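TRNA-5-methyluridine(54) 2-sulfurtransferase (Pyrococcus horikoshii, PDB 3VRH) catalyses the ATP-dependent 2-thiolation of 5-methyluridine 54 in the T loop of tRNAs, a modification that stabilises tRNA at high temperature. Local coordinates at residues K4-E9 against Y20-H25. Numbering follows the deposited sequence.
With ZN (zinc ion), chain B.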
ATOM      1  N   LYS A   4     -11.377  32.729  -9.463  1.00 38.37           N
ATOM      2  CA  LYS A   4     -12.636  32.293 -10.041  1.00 37.96           C
ATOM      3  C   LYS A   4     -13.809  33.188  -9.610  1.00 42.27           C
ATOM      4  O   LYS A   4     -14.793  33.321 -10.344  1.00 37.45           O
ATOM      5  CB  LYS A   4     -12.924  30.844  -9.647  1.00 30.16           C
ATOM      6  CG  LYS A   4     -14.160  30.254 -10.311  1.00 41.12           C
ATOM      7  CD  LYS A   4     -14.448  28.823  -9.857  1.00 39.78           C
ATOM      8  CE  LYS A   4     -15.913  28.436 -10.078  1.00 45.20           C
ATOM      9  NZ  LYS A   4     -16.212  27.031  -9.619  1.00 49.34           N
ATOM     10  N   PHE A   5     -13.708  33.787  -8.422  1.00 35.62           N
ATOM     11  CA  PHE A   5     -14.853  34.472  -7.820  1.00 38.65           C
ATOM     12  C   PHE A   5     -14.738  35.994  -7.750  1.00 36.75           C
ATOM     13  O   PHE A   5     -15.686  36.675  -7.343  1.00 34.82           O
ATOM     14  CB  PHE A   5     -15.143  33.903  -6.431  1.00 37.16           C
ATOM     15  CG  PHE A   5     -15.602  32.482  -6.456  1.00 36.00           C
ATOM     16  CD1 PHE A   5     -16.896  32.167  -6.832  1.00 40.79           C
ATOM     17  CD2 PHE A   5     -14.743  31.455  -6.108  1.00 40.76           C
ATOM     18  CE1 PHE A   5     -17.326  30.841  -6.860  1.00 43.86           C
ATOM     19  CE2 PHE A   5     -15.159  30.137  -6.136  1.00 38.66           C
ATOM     20  CZ  PHE A   5     -16.451  29.826  -6.515  1.00 44.19           C
ATOM     21  N   CYS A   6     -13.583  36.516  -8.140  1.00 32.12           N
ATOM     22  CA  CYS A   6     -13.374  37.952  -8.212  1.00 39.17           C
ATOM     23  C   CYS A   6     -12.212  38.276  -9.131  1.00 40.29           C
ATOM     24  O   CYS A   6     -11.708  37.411  -9.855  1.00 39.78           O
ATOM     25  CB  CYS A   6     -13.147  38.562  -6.826  1.00 35.97           C
ATOM     26  SG  CYS A   6     -11.510  38.281  -6.090  1.00 35.57           S
ATOM     27  N   SER A   7     -11.793  39.532  -9.082  1.00 39.79           N
ATOM     28  CA  SER A   7     -10.819  40.077 -10.018  1.00 42.41           C
ATOM     29  C   SER A   7      -9.408  40.095  -9.417  1.00 42.79           C
ATOM     30  O   SER A   7      -8.449  40.545 -10.056  1.00 42.21           O
ATOM     31  CB  SER A   7     -11.279  41.480 -10.457  1.00 38.46           C
ATOM     32  OG  SER A   7     -10.199  42.329 -10.783  1.00 43.17           O
ATOM     33  N   ARG A   8      -9.284  39.585  -8.191  1.00 42.45           N
ATOM     34  CA  ARG A   8      -7.989  39.537  -7.506  1.00 38.81           C
ATOM     35  C   ARG A   8      -7.057  38.476  -8.093  1.00 44.29           C
ATOM     36  O   ARG A   8      -7.505  37.510  -8.722  1.00 38.79           O
ATOM     37  CB  ARG A   8      -8.166  39.307  -6.000  1.00 44.01           C
ATOM     38  CG  ARG A   8      -8.805  40.483  -5.259  1.00 41.42           C
ATOM     39  CD  ARG A   8      -8.945  40.217  -3.769  1.00 39.31           C
ATOM     40  NE  ARG A   8      -9.720  41.265  -3.095  1.00 43.59           N
ATOM     41  CZ  ARG A   8     -11.038  41.226  -2.911  1.00 46.71           C
ATOM     42  NH1 ARG A   8     -11.744  40.186  -3.355  1.00 41.14           N
ATOM     43  NH2 ARG A   8     -11.659  42.227  -2.283  1.00 46.31           N
ATOM     44  N   GLU A   9      -5.756  38.674  -7.891  1.00 42.16           N
ATOM     45  CA  GLU A   9      -4.756  37.727  -8.377  1.00 47.23           C
ATOM     46  C   GLU A   9      -4.894  36.365  -7.683  1.00 38.68           C
ATOM     47  O   GLU A   9      -5.167  36.283  -6.480  1.00 34.33           O
ATOM     48  CB  GLU A   9      -3.345  38.286  -8.185  1.00 46.06           C
ATOM     49  CG  GLU A   9      -2.283  37.542  -9.003  1.00 64.62           C
ATOM     50  CD  GLU A   9      -0.924  38.239  -9.000  1.00 76.72           C
ATOM     51  OE1 GLU A   9      -0.661  39.037  -8.070  1.00 86.62           O
ATOM     52  OE2 GLU A   9      -0.123  37.993  -9.932  1.00 76.94           O
ATOM     53  N   TYR A  20      -8.850  28.577  -9.724  1.00 36.40           N
ATOM     54  CA  TYR A  20      -7.859  29.450  -9.117  1.00 36.68           C
ATOM     55  C   TYR A  20      -8.591  30.291  -8.095  1.00 36.17           C
ATOM     56  O   TYR A  20      -9.739  30.701  -8.335  1.00 35.74           O
ATOM     57  CB  TYR A  20      -7.202  30.335 -10.169  1.00 41.28           C
ATOM     58  CG  TYR A  20      -6.325  29.543 -11.105  1.00 45.76           C
ATOM     59  CD1 TYR A  20      -4.982  29.354 -10.827  1.00 44.54           C
ATOM     60  CD2 TYR A  20      -6.846  28.962 -12.253  1.00 49.23           C
ATOM     61  CE1 TYR A  20      -4.175  28.621 -11.669  1.00 50.98           C
ATOM     62  CE2 TYR A  20      -6.043  28.224 -13.103  1.00 52.32           C
ATOM     63  CZ  TYR A  20      -4.708  28.057 -12.804  1.00 53.25           C
ATOM     64  OH  TYR A  20      -3.897  27.325 -13.645  1.00 59.08           O
ATOM     65  N   LEU A  21      -7.941  30.535  -6.957  1.00 34.99           N
ATOM     66  CA  LEU A  21      -8.542  31.312  -5.874  1.00 32.27           C
ATOM     67  C   LEU A  21      -7.566  32.336  -5.306  1.00 32.17           C
ATOM     68  O   LEU A  21      -6.388  32.039  -5.115  1.00 33.73           O
ATOM     69  CB  LEU A  21      -8.994  30.381  -4.737  1.00 27.03           C
ATOM     70  CG  LEU A  21     -10.086  29.349  -4.996  1.00 28.75           C
ATOM     71  CD1 LEU A  21     -10.321  28.544  -3.724  1.00 26.77           C
ATOM     72  CD2 LEU A  21     -11.384  30.018  -5.494  1.00 28.24           C
ATOM     73  N   CYS A  22      -8.072  33.531  -5.012  1.00 33.86           N
ATOM     74  CA  CYS A  22      -7.297  34.532  -4.306  1.00 33.67           C
ATOM     75  C   CYS A  22      -7.188  34.115  -2.838  1.00 34.75           C
ATOM     76  O   CYS A  22      -7.825  33.141  -2.409  1.00 31.84           O
ATOM     77  CB  CYS A  22      -7.981  35.897  -4.402  1.00 34.99           C
ATOM     78  SG  CYS A  22      -9.449  36.069  -3.362  1.00 32.98           S
ATOM     79  N   GLU A  23      -6.388  34.858  -2.079  1.00 33.35           N
ATOM     80  CA  GLU A  23      -6.177  34.574  -0.667  1.00 33.75           C
ATOM     81  C   GLU A  23      -7.471  34.434   0.117  1.00 30.18           C
ATOM     82  O   GLU A  23      -7.657  33.461   0.836  1.00 26.23           O
ATOM     83  CB  GLU A  23      -5.331  35.672  -0.032  1.00 35.00           C
ATOM     84  CG  GLU A  23      -3.842  35.542  -0.257  1.00 40.70           C
ATOM     85  CD  GLU A  23      -3.053  36.361   0.755  1.00 49.06           C
ATOM     86  OE1 GLU A  23      -1.916  36.779   0.433  1.00 49.97           O
ATOM     87  OE2 GLU A  23      -3.585  36.583   1.873  1.00 47.72           O
ATOM     88  N   GLU A  24      -8.368  35.411  -0.017  1.00 32.74           N
ATOM     89  CA  GLU A  24      -9.565  35.436   0.821  1.00 27.47           C
ATOM     90  C   GLU A  24     -10.547  34.351   0.441  1.00 30.21           C
ATOM     91  O   GLU A  24     -11.173  33.741   1.308  1.00 31.95           O
ATOM     92  CB  GLU A  24     -10.230  36.808   0.783  1.00 31.30           C
ATOM     93  CG  GLU A  24      -9.456  37.866   1.559  1.00 39.48           C
ATOM     94  CD  GLU A  24      -9.288  37.503   3.031  1.00 42.15           C
ATOM     95  OE1 GLU A  24     -10.274  37.034   3.650  1.00 43.27           O
ATOM     96  OE2 GLU A  24      -8.169  37.675   3.564  1.00 47.44           O
ATOM     97  N   HIS A  25     -10.678  34.097  -0.859  1.00 32.60           N
ATOM     98  CA  HIS A  25     -11.568  33.042  -1.326  1.00 30.28           C
ATOM     99  C   HIS A  25     -10.991  31.659  -1.073  1.00 32.86           C
ATOM    100  O   HIS A  25     -11.746  30.690  -0.958  1.00 30.82           O
ATOM    101  CB  HIS A  25     -11.971  33.219  -2.798  1.00 30.59           C
ATOM    102  CG  HIS A  25     -13.086  34.194  -2.986  1.00 34.85           C
ATOM    103  ND1 HIS A  25     -12.905  35.415  -3.587  1.00 33.49           N
ATOM    104  CD2 HIS A  25     -14.377  34.164  -2.581  1.00 37.94           C
ATOM    105  CE1 HIS A  25     -14.039  36.088  -3.581  1.00 36.16           C
ATOM    106  NE2 HIS A  25     -14.951  35.353  -2.972  1.00 37.16           N
TER
HETATM  107 ZN    ZN B 401     -11.325  35.982  -5.050  1.00 34.07          ZN
HETATM  108  O   HOH W   1      -4.353  36.789  -3.879  1.00 40.18           O
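C6, C22 and H25 meet at a zinc ion. C6 SG and C22 SG each lie 2.5 Å from ZN, and H25 ND1 binds at 2.2 Å. C3 supplies the fourth ligand. Both sulfurs also accept backbone N-H groups. R8 N donates to C6 SG at 3.3 Å. C22 is the N-cap of helix 23-40, and its SG accepts a capping bond from H25 N. Such bonds would be expected to offset part of the negative charge on the zinc-bound sulfurs. With chi1 74°, C22 SG sits between the backbone N and the carbonyl carbon, where it meets both the metal and H25 N.

The backbones join beside the site. K4 N donates to Y20 O at 2.8 Å, tying the loop to strand 19-21, which pairs with 12-14. Further along, E9 O faces C22 CA in a CA-H...O contact. A water donates to E9 O and weakly accepts from E23 N.

Ring and apolar contacts flank the metal. F5 CB sits over the centre of one H25 ring face, 3.7 Å from the centroid, a CH-pi contact. The F5 ring lies oblique to the imidazole, with planes at 38°. L21 CD2 touches the F5 ring at its edge. R8 CB rests on C22 CB at 3.8 Å.

The arrangement is a Cys3His zinc site, in which a CxxC loop supplies C3 and C6, and the start of helix 23-40 supplies C22 and H25, within the N-terminal LIM domain of TtuA.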